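Local atomic coordinates of rhizavidin (Rhizobium etli, PDB entry 3EW1), a protein that binds biotin with high affinity as a dimer and belongs to the avidin family. Residues N92-E97 / F121-P125. Residues are numbered along the deposited sequence; the frame is centred on the assembly and turned at random. Where two conformers were deposited one is given.
Sequences NGNNTE and FQYVP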
loop_
_atom_site.group_PDB
_atom_site.type_symbol
_atom_site.label_atom_id
_atom_site.label_comp_id
_atom_site.label_asym_id
_atom_site.label_seq_id
_atom_site.Cartn_x
_atom_site.Cartn_y
_atom_site.Cartn_z
ATOM N N ASN B 92 21.900 -1.409 -9.138
ATOM C CA ASN B 92 22.830 -0.570 -9.900
ATOM C C ASN B 92 24.022 -0.163 -9.046
ATOM O O ASN B 92 23.895 0.017 -7.828
ATOM C CB ASN B 92 22.132 0.664 -10.483
ATOM C CG ASN B 92 21.900 1.764 -9.453
ATOM O OD1 ASN B 92 22.180 2.936 -9.719
ATOM N ND2 ASN B 92 21.383 1.395 -8.275
ATOM N N GLY B 93 25.180 -0.024 -9.685
ATOM C CA GLY B 93 26.401 0.396 -8.987
ATOM C C GLY B 93 26.640 -0.404 -7.708
ATOM O O GLY B 93 27.049 0.159 -6.685
ATOM N N ASN B 94 26.371 -1.710 -7.757
ATOM C CA ASN B 94 26.561 -2.592 -6.604
ATOM C C ASN B 94 25.655 -2.283 -5.368
ATOM O O ASN B 94 25.965 -2.669 -4.241
ATOM C CB ASN B 94 28.039 -2.624 -6.195
ATOM C CG ASN B 94 28.473 -3.990 -5.679
ATOM O OD1 ASN B 94 28.674 -4.170 -4.469
ATOM N ND2 ASN B 94 28.598 -4.971 -6.588
ATOM N N ASN B 95 24.534 -1.610 -5.592
ATOM C CA ASN B 95 23.587 -1.364 -4.516
ATOM C C ASN B 95 22.183 -1.629 -5.043
ATOM O O ASN B 95 21.899 -1.393 -6.201
ATOM C CB ASN B 95 23.690 0.088 -4.018
ATOM C CG ASN B 95 23.149 0.280 -2.565
ATOM O OD1 ASN B 95 23.357 -0.577 -1.693
ATOM N ND2 ASN B 95 22.467 1.414 -2.314
ATOM N N THR B 96 21.311 -2.121 -4.175
ATOM C CA THR B 96 19.903 -2.282 -4.503
ATOM C C THR B 96 19.169 -0.931 -4.375
ATOM O O THR B 96 19.485 -0.132 -3.498
ATOM C CB THR B 96 19.271 -3.268 -3.524
ATOM O OG1 THR B 96 20.139 -4.409 -3.426
ATOM C CG2 THR B 96 17.926 -3.723 -4.023
ATOM N N GLU B 97 18.206 -0.683 -5.255
ATOM C CA GLU B 97 17.379 0.539 -5.175
ATOM C C GLU B 97 15.939 0.153 -5.471
ATOM O O GLU B 97 15.677 -0.868 -6.132
ATOM C CB GLU B 97 17.863 1.659 -6.126
ATOM C CG GLU B 97 17.824 1.301 -7.613
ATOM C CD GLU B 97 18.328 2.420 -8.564
ATOM O OE1 GLU B 97 18.249 2.195 -9.804
ATOM O OE2 GLU B 97 18.802 3.499 -8.093
ATOM N N PHE B 121 14.544 4.922 -3.884
ATOM C CA PHE B 121 15.122 4.621 -2.586
ATOM C C PHE B 121 16.404 3.818 -2.756
ATOM O O PHE B 121 16.362 2.803 -3.424
ATOM C CB PHE B 121 14.107 3.781 -1.767
ATOM C CG PHE B 121 12.875 4.539 -1.366
ATOM C CD1 PHE B 121 11.761 4.629 -2.226
ATOM C CD2 PHE B 121 12.839 5.218 -0.178
ATOM C CE1 PHE B 121 10.590 5.344 -1.851
ATOM C CE2 PHE B 121 11.649 5.932 0.201
ATOM C CZ PHE B 121 10.582 6.003 -0.670
ATOM N N GLN B 122 17.487 4.239 -2.089
ATOM C CA GLN B 122 18.730 3.464 -2.062
ATOM C C GLN B 122 18.832 2.657 -0.778
ATOM O O GLN B 122 18.488 3.162 0.314
ATOM C CB GLN B 122 19.945 4.407 -2.108
ATOM C CG GLN B 122 19.948 5.304 -3.297
ATOM C CD GLN B 122 19.974 4.572 -4.623
ATOM O OE1 GLN B 122 20.675 3.572 -4.791
ATOM N NE2 GLN B 122 19.213 5.073 -5.579
ATOM N N TYR B 123 19.320 1.423 -0.885
ATOM C CA TYR B 123 19.556 0.589 0.266
ATOM C C TYR B 123 20.608 1.247 1.148
ATOM O O TYR B 123 21.617 1.773 0.634
ATOM C CB TYR B 123 20.001 -0.818 -0.175
ATOM C CG TYR B 123 20.454 -1.676 0.958
ATOM C CD1 TYR B 123 21.816 -1.804 1.259
ATOM C CD2 TYR B 123 19.527 -2.329 1.775
ATOM C CE1 TYR B 123 22.243 -2.582 2.309
ATOM C CE2 TYR B 123 19.935 -3.109 2.847
ATOM C CZ TYR B 123 21.301 -3.227 3.122
ATOM O OH TYR B 123 21.724 -4.027 4.198
ATOM N N VAL B 124 20.375 1.204 2.462
ATOM C CA VAL B 124 21.282 1.742 3.474
ATOM C C VAL B 124 21.794 0.604 4.367
ATOM O O VAL B 124 21.016 -0.028 5.063
ATOM C CB VAL B 124 20.525 2.814 4.320
ATOM C CG1 VAL B 124 21.336 3.261 5.527
ATOM C CG2 VAL B 124 20.134 3.983 3.445
ATOM N N PRO B 125 23.124 0.338 4.364
ATOM C CA PRO B 125 23.686 -0.732 5.191
ATOM C C PRO B 125 23.580 -0.409 6.683
ATOM O O PRO B 125 23.640 0.763 7.057
ATOM C CB PRO B 125 25.170 -0.765 4.774
ATOM C CG PRO B 125 25.250 0.052 3.522
ATOM C CD PRO B 125 24.158 1.043 3.584
#
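Thr96 and Tyr123 face each other across the last two strands of the avidin beta barrel, 95-108 and 111-124, which form an antiparallel hairpin; the contact lies at its open end. The backbone link here runs from Tyr123 N to Thr96 O at 3.0 Å. One residue on, Glu97 and Gln122 make a non-hydrogen-bonded pair, where Glu97 CA instead brings its hydrogen to Phe121 O, 3.0 Å away.

Asn95 closes the type I' turn that begins at Asn92, its N and O bonded to Asn92 O and N. With CG anti to the backbone N (chi1 -158°), its amide reaches across to the neighbouring strand and meets Tyr123 twice: OD1 lies at the ring edge, 3.5 Å from CD1, while ND2 gives a nearly straight bond (171°) to an in-plane lone pair of Tyr123 O, 3.1 Å away. An alanine here would probably leave Tyr123 O without this donor and open a gap beside the tyrosine.

Beyond the contact, Phe121 packs edge-to-face on Trp85 and touches Asn21, a biotin-binding residue.

On the face carrying Glu97 and Gln122, the two side chains run alongside each other in the same direction. The other carboxylate oxygen of Glu97, OE1, accepts from Gln90 NE2, so both oxygens are satisfied and the carboxylate is probably fixed in its rotation. Gln122 folds back at chi2 (-60°), which brings NE2 to the anti lone pair of Glu97 OE2 at 3.0 Å, with OE2 nearly in the plane of the Gln122 amide.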